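Local structure of SusD superfamily protein (Bacteroides vulgatus, 3MYV) at residues 121-125 and 163-167; 79-83 and 142-146; 296-300 and 311-316. The protein probably binds polysaccharide at the bacterial outer membrane and may help deliver glycans for uptake. All coordinates share one frame; numbering follows the deposited sequence.

How the interactions relate
From the N terminus, helix 77-94 comes first and meets residues 142-146, so interaction 2 closes a loop of 58 residues. Helix 103-128 lies within that loop, and its partner, helix 160-177, follows it; interactions 1 and 2 therefore cross along the chain. They also touch in space: the Gln121 amide of interaction 1 probably bonds Pro143 and Ile145 of interaction 2, so the helix pair and the helix-loop contact form one core in the N-terminal part. Interaction 3 follows in series, closing a short hairpin on the opposite side of the chain's centre, about 32 Å from interaction 1 and 34 Å from interaction 2, centre to centre.

Interaction 1 (121-125 and 163-167); sequences QFDLT and AYDFI
Ile167 reaches across from helix 160-177 and sets its CD1 against the backbone of Phe122 on helix 103-128, 3.6 Å from Phe122 N. The two helices pack antiparallel, with segment axes 10.1 Å apart at 161°, consistent with the TPR-like helical part of SusD-family proteins. Ile167 CG1 stands anti to its carbonyl carbon (chi1 -71°), and a nearly anti second torsion (chi2 154°) extends the chain to CD1, which comes to lie between Gln121, Phe122 and Thr125. The aliphatic part of Gln121 crosses it at about a right angle, CB lying 4.0 Å from Ile167 CG1. One turn along, the Ala163 methyl meets the Thr125 hydroxyl, with CB 3.4 Å from Thr125 OG1. The Tyr164 side chain swings in from the flank: its OH lies at the edge of the Phe122 ring, near the ring plane and 3.5 Å from Phe122 CE1, while Tyr164 CE2 meets the Thr125 methyl CG2 at 3.9 Å.

Around this core, helix 189-202 covers Phe122 and Ile167 through Ile199, and the Phe122 ring meets Tyr202 edge-to-face. The far end of Gln121 turns away to Ile145 and Pro143, whose backbone takes up its amide. The threonine hydroxyl, buried among carbon atoms, is satisfied within its own helix: Thr125 OG1 donates to Gln121 O at 2.6 Å, from above the carbonyl plane and from the face opposite to Thr125 N.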
loop_
_atom_site.group_PDB
_atom_site.type_symbol
_atom_site.label_atom_id
_atom_site.label_comp_id
_atom_site.label_asym_id
_atom_site.label_seq_id
_atom_site.Cartn_x
_atom_site.Cartn_y
_atom_site.Cartn_z
ATOM N N GLN A 121 -5.827 6.007 8.491
ATOM C CA GLN A 121 -6.566 7.155 7.941
ATOM C C GLN A 121 -6.181 7.424 6.497
ATOM O O GLN A 121 -7.035 7.822 5.664
ATOM C CB GLN A 121 -6.391 8.386 8.818
ATOM C CG GLN A 121 -7.417 9.506 8.456
ATOM C CD GLN A 121 -8.830 9.171 8.921
ATOM O OE1 GLN A 121 -9.052 8.945 10.120
ATOM N NE2 GLN A 121 -9.810 9.221 7.987
ATOM N N PHE A 122 -4.904 7.222 6.165
ATOM C CA PHE A 122 -4.428 7.424 4.783
ATOM C C PHE A 122 -5.119 6.471 3.817
ATOM O O PHE A 122 -5.632 6.888 2.780
ATOM C CB PHE A 122 -2.897 7.288 4.707
ATOM C CG PHE A 122 -2.335 7.277 3.291
ATOM C CD1 PHE A 122 -2.441 8.396 2.473
ATOM C CD2 PHE A 122 -1.639 6.183 2.811
ATOM C CE1 PHE A 122 -1.902 8.388 1.181
ATOM C CE2 PHE A 122 -1.084 6.180 1.532
ATOM C CZ PHE A 122 -1.216 7.296 0.719
ATOM N N ASP A 123 -5.171 5.194 4.188
ATOM C CA ASP A 123 -5.848 4.198 3.375
ATOM C C ASP A 123 -7.335 4.522 3.188
ATOM O O ASP A 123 -7.838 4.530 2.052
ATOM C CB ASP A 123 -5.623 2.810 3.962
ATOM C CG ASP A 123 -4.196 2.295 3.706
ATOM O OD1 ASP A 123 -3.546 2.800 2.756
ATOM O OD2 ASP A 123 -3.726 1.408 4.462
ATOM N N LEU A 124 -8.016 4.886 4.272
ATOM C CA LEU A 124 -9.409 5.356 4.162
ATOM C C LEU A 124 -9.560 6.537 3.218
ATOM O O LEU A 124 -10.552 6.618 2.480
ATOM C CB LEU A 124 -10.001 5.723 5.523
ATOM C CG LEU A 124 -10.302 4.532 6.443
ATOM C CD1 LEU A 124 -10.457 4.985 7.926
ATOM C CD2 LEU A 124 -11.529 3.740 5.963
ATOM N N THR A 125 -8.592 7.436 3.245
ATOM C CA THR A 125 -8.635 8.629 2.422
ATOM C C THR A 125 -8.449 8.271 0.953
ATOM O O THR A 125 -9.186 8.764 0.083
ATOM C CB THR A 125 -7.602 9.654 2.879
ATOM O OG1 THR A 125 -7.782 9.933 4.288
ATOM C CG2 THR A 125 -7.710 10.927 2.057
ATOM N N ALA A 163 -7.978 15.483 5.966
ATOM C CA ALA A 163 -7.358 14.202 6.357
ATOM C C ALA A 163 -5.837 14.225 6.177
ATOM O O ALA A 163 -5.083 13.836 7.079
ATOM C CB ALA A 163 -7.969 13.088 5.600
ATOM N N TYR A 164 -5.383 14.703 5.025
ATOM C CA TYR A 164 -3.932 14.872 4.804
ATOM C C TYR A 164 -3.252 15.778 5.825
ATOM O O TYR A 164 -2.151 15.455 6.324
ATOM C CB TYR A 164 -3.639 15.361 3.369
ATOM C CG TYR A 164 -3.518 14.237 2.344
ATOM C CD1 TYR A 164 -2.293 13.601 2.101
ATOM C CD2 TYR A 164 -4.631 13.817 1.607
ATOM C CE1 TYR A 164 -2.190 12.574 1.179
ATOM C CE2 TYR A 164 -4.530 12.807 0.666
ATOM C CZ TYR A 164 -3.307 12.194 0.456
ATOM O OH TYR A 164 -3.224 11.215 -0.505
ATOM N N ASP A 165 -3.875 16.914 6.142
ATOM C CA ASP A 165 -3.316 17.815 7.151
ATOM C C ASP A 165 -3.040 17.055 8.458
ATOM O O ASP A 165 -1.940 17.127 9.023
ATOM C CB ASP A 165 -4.239 19.010 7.409
ATOM C CG ASP A 165 -4.301 19.988 6.234
ATOM O OD1 ASP A 165 -3.570 19.828 5.235
ATOM O OD2 ASP A 165 -5.099 20.933 6.316
ATOM N N PHE A 166 -4.024 16.278 8.894
ATOM C CA PHE A 166 -3.905 15.480 10.098
ATOM C C PHE A 166 -2.884 14.338 9.984
ATOM O O PHE A 166 -2.076 14.123 10.895
ATOM C CB PHE A 166 -5.269 14.872 10.479
ATOM C CG PHE A 166 -5.172 13.796 11.521
ATOM C CD1 PHE A 166 -4.913 14.126 12.841
ATOM C CD2 PHE A 166 -5.353 12.474 11.185
ATOM C CE1 PHE A 166 -4.788 13.148 13.810
ATOM C CE2 PHE A 166 -5.261 11.477 12.161
ATOM C CZ PHE A 166 -4.983 11.817 13.466
ATOM N N ILE A 167 -2.962 13.586 8.897
ATOM C CA ILE A 167 -2.062 12.465 8.653
ATOM C C ILE A 167 -0.593 12.912 8.669
ATOM O O ILE A 167 0.263 12.283 9.309
ATOM C CB ILE A 167 -2.419 11.768 7.298
ATOM C CG1 ILE A 167 -3.737 11.004 7.422
ATOM C CG2 ILE A 167 -1.317 10.825 6.858
ATOM C CD1 ILE A 167 -4.499 10.840 6.047
#

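Interaction 2 (79-83 and 142-146); sequences PFYIL and APLID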
loop_
_atom_site.group_PDB
_atom_site.type_symbol
_atom_site.label_atom_id
_atom_site.label_comp_id
_atom_site.label_asym_id
_atom_site.label_seq_id
_atom_site.Cartn_x
_atom_site.Cartn_y
_atom_site.Cartn_z
ATOM N N PRO A 79 -9.998 -0.641 9.048
ATOM C CA PRO A 79 -9.191 0.515 9.448
ATOM C C PRO A 79 -9.897 1.383 10.508
ATOM O O PRO A 79 -9.249 1.936 11.374
ATOM C CB PRO A 79 -9.033 1.303 8.141
ATOM C CG PRO A 79 -9.011 0.227 7.120
ATOM C CD PRO A 79 -10.048 -0.772 7.583
ATOM N N PHE A 80 -11.222 1.482 10.457
ATOM C CA PHE A 80 -11.922 2.278 11.472
ATOM C C PHE A 80 -11.847 1.632 12.833
ATOM O O PHE A 80 -11.718 2.337 13.821
ATOM C CB PHE A 80 -13.380 2.565 11.113
ATOM C CG PHE A 80 -13.536 3.787 10.289
ATOM C CD1 PHE A 80 -13.098 5.013 10.758
ATOM C CD2 PHE A 80 -14.052 3.713 9.013
ATOM C CE1 PHE A 80 -13.241 6.162 9.989
ATOM C CE2 PHE A 80 -14.190 4.855 8.251
ATOM C CZ PHE A 80 -13.796 6.068 8.729
ATOM N N TYR A 81 -11.945 0.300 12.875
ATOM C CA TYR A 81 -11.845 -0.434 14.112
ATOM C C TYR A 81 -10.458 -0.227 14.727
ATOM O O TYR A 81 -10.331 0.023 15.919
ATOM C CB TYR A 81 -12.147 -1.938 13.891
ATOM C CG TYR A 81 -12.260 -2.705 15.196
ATOM C CD1 TYR A 81 -11.126 -3.220 15.832
ATOM C CD2 TYR A 81 -13.491 -2.878 15.818
ATOM C CE1 TYR A 81 -11.215 -3.889 17.020
ATOM C CE2 TYR A 81 -13.588 -3.558 17.032
ATOM C CZ TYR A 81 -12.441 -4.052 17.618
ATOM O OH TYR A 81 -12.515 -4.717 18.804
ATOM N N ILE A 82 -9.430 -0.317 13.905
ATOM C CA ILE A 82 -8.073 -0.118 14.371
ATOM C C ILE A 82 -7.873 1.303 14.905
ATOM O O ILE A 82 -7.246 1.496 15.957
ATOM C CB ILE A 82 -7.047 -0.468 13.272
ATOM C CG1 ILE A 82 -7.092 -1.964 12.918
ATOM C CG2 ILE A 82 -5.611 -0.102 13.720
ATOM C CD1 ILE A 82 -6.408 -2.312 11.563
ATOM N N LEU A 83 -8.411 2.292 14.197
ATOM C CA LEU A 83 -8.333 3.685 14.643
ATOM C C LEU A 83 -8.952 3.887 16.033
ATOM O O LEU A 83 -8.407 4.581 16.859
ATOM C CB LEU A 83 -9.039 4.591 13.625
ATOM C CG LEU A 83 -8.206 4.955 12.383
ATOM C CD1 LEU A 83 -9.080 5.441 11.216
ATOM C CD2 LEU A 83 -7.136 6.025 12.713
ATOM N N ALA A 142 -13.110 10.057 4.072
ATOM C CA ALA A 142 -13.844 9.297 5.063
ATOM C C ALA A 142 -14.046 10.213 6.273
ATOM O O ALA A 142 -13.448 11.302 6.352
ATOM C CB ALA A 142 -13.046 8.075 5.465
ATOM N N PRO A 143 -14.880 9.784 7.230
ATOM C CA PRO A 143 -14.834 10.432 8.540
ATOM C C PRO A 143 -13.405 10.389 9.087
ATOM O O PRO A 143 -12.671 9.411 8.854
ATOM C CB PRO A 143 -15.790 9.573 9.388
ATOM C CG PRO A 143 -16.716 9.009 8.430
ATOM C CD PRO A 143 -15.912 8.740 7.177
ATOM N N LEU A 144 -13.005 11.459 9.765
ATOM C CA LEU A 144 -11.619 11.661 10.164
ATOM C C LEU A 144 -11.459 11.384 11.650
ATOM O O LEU A 144 -11.982 12.145 12.485
ATOM C CB LEU A 144 -11.234 13.117 9.839
ATOM C CG LEU A 144 -9.820 13.572 10.229
ATOM C CD1 LEU A 144 -8.790 12.648 9.642
ATOM C CD2 LEU A 144 -9.564 15.044 9.808
ATOM N N ILE A 145 -10.757 10.312 12.008
ATOM C CA ILE A 145 -10.561 9.956 13.427
ATOM C C ILE A 145 -9.285 10.614 13.931
ATOM O O ILE A 145 -8.215 9.980 14.068
ATOM C CB ILE A 145 -10.538 8.415 13.647
ATOM C CG1 ILE A 145 -11.679 7.735 12.858
ATOM C CG2 ILE A 145 -10.646 8.056 15.119
ATOM C CD1 ILE A 145 -13.101 8.296 13.139
ATOM N N ASP A 146 -9.416 11.910 14.181
ATOM C CA ASP A 146 -8.331 12.756 14.623
ATOM C C ASP A 146 -8.474 13.082 16.098
ATOM O O ASP A 146 -7.864 14.026 16.580
ATOM C CB ASP A 146 -8.234 14.032 13.772
ATOM C CG ASP A 146 -9.461 14.939 13.898
ATOM O OD1 ASP A 146 -10.445 14.514 14.515
ATOM O OD2 ASP A 146 -9.440 16.081 13.366
#
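Phe80 leans from helix 77-94 toward residues 142-146, and its ring supplies the larger share of the helix side of the contact. Its CB leaves the helix beside the other segment rather than pointing at it; with chi1 at -87° the ring then swings across, which brings the CD1-CE1-CZ edge to the loop. CD1 is the first ring atom to touch, 3.7 Å from Ile145 CG1. CE1 comes next and lies 3.6 Å from that same CG1, which sits at the ring edge near its plane. Pro143 O approaches this edge too, 3.5 Å from Phe80 CE1, so a carbonyl oxygen and a methylene share the rim. At the tip, CZ meets the pyrrolidine ring of Pro143, with CD 3.7 Å away and the two side chains crossing at about a right angle, and it also touches the Ala142 methyl CB at 3.9 Å.

In the receiving segment the chain turns a corner at Ala142 and runs on as a loop, which bends through an inverse gamma turn centred on Ile145 and passes along the helical layer of the N-terminal part of this SusD-family protein. Ile145 CB is directed toward helix 77-94. CG1, anti to the carbonyl carbon (chi1 -45°), is placed to serve both helix residues: besides Phe80 it meets Leu83 CD1 at 3.8 Å, one turn further along the helix. Its branch methyl CG2 lies 4.1 Å from Leu83 CB.

Leu124 of helix 103-128 touches both Phe80 and Leu83. Trp76 meets the Phe80 ring and also packs on Pro143. The loop backbone is pinned to helix 77-94 by a side chain as well, Trp87 NE1 donating to Ile145 O.

Interaction 3 (296-300 and 311-316); sequences GHLLE and WLYKLR
Backbone pairing joins residues 296-300 to 311-316 at the open end of an antiparallel two-stranded hairpin in the C-terminal part of the chain. Glu300 and Trp311 form a hydrogen-bonded pair, Glu300 N reaching Trp311 O at 3.0 Å and Trp311 N returning to Glu300 O. Tyr313 N extends the pairing to Leu298 O at 2.8 Å, almost in line with the carbonyl bond.

Trp311 CG sits between its backbone N and carbonyl carbon (chi1 63°), which folds the indole back over Glu300; CB of Glu300 makes a CH-pi contact with the five-membered ring, 3.6 Å from its centroid. With an alanine in place of Trp311, the Glu300 methylene is likely to lose the ring face it rests on, and Trp271 its ring partner.

Further out, two waters bridge Glu300 OE2 to the Arg316 guanidinium; one also donates to His297 O. Arg316 NH1 donates to Tyr313 O at 2.9 Å. On the face opposite Glu300 and Trp311, the non-hydrogen-bonded pair Leu299-Leu312 meets CD2 to CD1 at 3.9 Å, both also touching Val279 of strand 277-279. Leu298 CD1 rests on Lys314 CE, whose amine goes on to Val392 O and Glu394. The two strands, 299-304 and 307-312, joined by a short turn, make a beta hairpin.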
loop_
_atom_site.group_PDB
_atom_site.type_symbol
_atom_site.label_atom_id
_atom_site.label_comp_id
_atom_site.label_asym_id
_atom_site.label_seq_id
_atom_site.Cartn_x
_atom_site.Cartn_y
_atom_site.Cartn_z
ATOM N N GLY A 296 10.895 -10.110 -14.444
ATOM C CA GLY A 296 10.177 -11.072 -15.279
ATOM C C GLY A 296 10.278 -12.507 -14.826
ATOM O O GLY A 296 9.420 -13.300 -15.154
ATOM N N HIS A 297 11.310 -12.830 -14.049
ATOM C CA HIS A 297 11.480 -14.178 -13.541
ATOM C C HIS A 297 10.475 -14.538 -12.453
ATOM O O HIS A 297 10.391 -15.711 -12.059
ATOM C CB HIS A 297 12.905 -14.387 -13.009
ATOM C CG HIS A 297 13.980 -14.030 -13.987
ATOM N ND1 HIS A 297 15.313 -14.019 -13.643
ATOM C CD2 HIS A 297 13.922 -13.655 -15.290
ATOM C CE1 HIS A 297 16.035 -13.676 -14.696
ATOM N NE2 HIS A 297 15.216 -13.449 -15.709
ATOM N N LEU A 298 9.727 -13.544 -11.966
ATOM C CA LEU A 298 8.601 -13.781 -11.061
ATOM C C LEU A 298 7.310 -14.161 -11.799
ATOM O O LEU A 298 6.313 -14.428 -11.166
ATOM C CB LEU A 298 8.339 -12.530 -10.187
ATOM C CG LEU A 298 9.474 -12.034 -9.281
ATOM C CD1 LEU A 298 9.010 -10.854 -8.431
ATOM C CD2 LEU A 298 9.987 -13.172 -8.361
ATOM N N LEU A 299 7.311 -14.166 -13.126
ATOM C CA LEU A 299 6.113 -14.544 -13.868
ATOM C C LEU A 299 6.140 -16.010 -14.211
ATOM O O LEU A 299 7.183 -16.529 -14.580
ATOM C CB LEU A 299 6.004 -13.739 -15.157
ATOM C CG LEU A 299 5.905 -12.227 -15.029
ATOM C CD1 LEU A 299 5.750 -11.572 -16.433
ATOM C CD2 LEU A 299 4.763 -11.847 -14.082
ATOM N N GLU A 300 4.974 -16.647 -14.161
ATOM C CA GLU A 300 4.844 -18.059 -14.474
ATOM C C GLU A 300 3.773 -18.261 -15.528
ATOM O O GLU A 300 2.646 -17.793 -15.373
ATOM C CB GLU A 300 4.441 -18.820 -13.229
ATOM C CG GLU A 300 5.584 -18.955 -12.241
ATOM C CD GLU A 300 6.697 -19.864 -12.746
ATOM O OE1 GLU A 300 6.402 -20.749 -13.586
ATOM O OE2 GLU A 300 7.866 -19.666 -12.315
ATOM N N TRP A 311 0.802 -15.729 -14.432
ATOM C CA TRP A 311 0.445 -15.399 -13.063
ATOM C C TRP A 311 1.687 -14.921 -12.352
ATOM O O TRP A 311 2.804 -15.127 -12.817
ATOM C CB TRP A 311 -0.233 -16.581 -12.337
ATOM C CG TRP A 311 0.539 -17.828 -12.119
ATOM C CD1 TRP A 311 0.703 -18.849 -13.023
ATOM C CD2 TRP A 311 1.205 -18.256 -10.916
ATOM N NE1 TRP A 311 1.434 -19.862 -12.459
ATOM C CE2 TRP A 311 1.744 -19.523 -11.164
ATOM C CE3 TRP A 311 1.399 -17.676 -9.653
ATOM C CZ2 TRP A 311 2.505 -20.225 -10.205
ATOM C CZ3 TRP A 311 2.111 -18.374 -8.707
ATOM C CH2 TRP A 311 2.663 -19.633 -8.981
ATOM N N LEU A 312 1.472 -14.231 -11.245
ATOM C CA LEU A 312 2.538 -13.542 -10.557
ATOM C C LEU A 312 2.969 -14.396 -9.369
ATOM O O LEU A 312 2.222 -14.589 -8.417
ATOM C CB LEU A 312 2.106 -12.174 -10.039
ATOM C CG LEU A 312 3.207 -11.383 -9.318
ATOM C CD1 LEU A 312 4.340 -11.034 -10.287
ATOM C CD2 LEU A 312 2.595 -10.103 -8.654
ATOM N N TYR A 313 4.201 -14.857 -9.431
ATOM C CA TYR A 313 4.763 -15.652 -8.387
ATOM C C TYR A 313 5.770 -14.823 -7.576
ATOM O O TYR A 313 6.976 -15.097 -7.500
ATOM C CB TYR A 313 5.356 -16.911 -9.001
ATOM C CG TYR A 313 5.716 -17.978 -8.005
ATOM C CD1 TYR A 313 5.013 -18.114 -6.796
ATOM C CD2 TYR A 313 6.724 -18.886 -8.280
ATOM C CE1 TYR A 313 5.313 -19.110 -5.913
ATOM C CE2 TYR A 313 7.054 -19.900 -7.358
ATOM C CZ TYR A 313 6.345 -19.988 -6.189
ATOM O OH TYR A 313 6.643 -20.989 -5.292
ATOM N N LYS A 314 5.225 -13.796 -6.943
ATOM C CA LYS A 314 5.987 -12.906 -6.100
ATOM C C LYS A 314 5.926 -13.324 -4.630
ATOM O O LYS A 314 6.830 -13.002 -3.873
ATOM C CB LYS A 314 5.530 -11.449 -6.311
ATOM C CG LYS A 314 6.213 -10.454 -5.413
ATOM C CD LYS A 314 5.879 -9.016 -5.776
ATOM C CE LYS A 314 6.889 -8.373 -6.667
ATOM N NZ LYS A 314 6.649 -6.883 -6.991
ATOM N N LEU A 315 4.889 -14.051 -4.218
ATOM C CA LEU A 315 4.834 -14.556 -2.866
ATOM C C LEU A 315 5.183 -16.039 -2.934
ATOM O O LEU A 315 4.332 -16.913 -3.219
ATOM C CB LEU A 315 3.441 -14.289 -2.255
ATOM C CG LEU A 315 3.119 -12.776 -2.142
ATOM C CD1 LEU A 315 2.311 -12.221 -3.375
ATOM C CD2 LEU A 315 2.353 -12.475 -0.888
ATOM N N ARG A 316 6.456 -16.317 -2.689
ATOM C CA ARG A 316 7.042 -17.577 -3.109
ATOM C C ARG A 316 7.162 -18.543 -1.920
ATOM O O ARG A 316 7.767 -18.223 -0.906
ATOM C CB ARG A 316 8.421 -17.320 -3.747
ATOM C CG ARG A 316 8.369 -16.406 -4.985
ATOM C CD ARG A 316 9.755 -16.157 -5.616
ATOM N NE ARG A 316 10.273 -17.312 -6.348
ATOM C CZ ARG A 316 10.019 -17.584 -7.629
ATOM N NH1 ARG A 316 9.229 -16.788 -8.368
ATOM N NH2 ARG A 316 10.581 -18.662 -8.191
HETATM O O HOH W 1 8.606 -17.293 -10.964
HETATM O O HOH W 2 9.968 -20.559 -10.608
#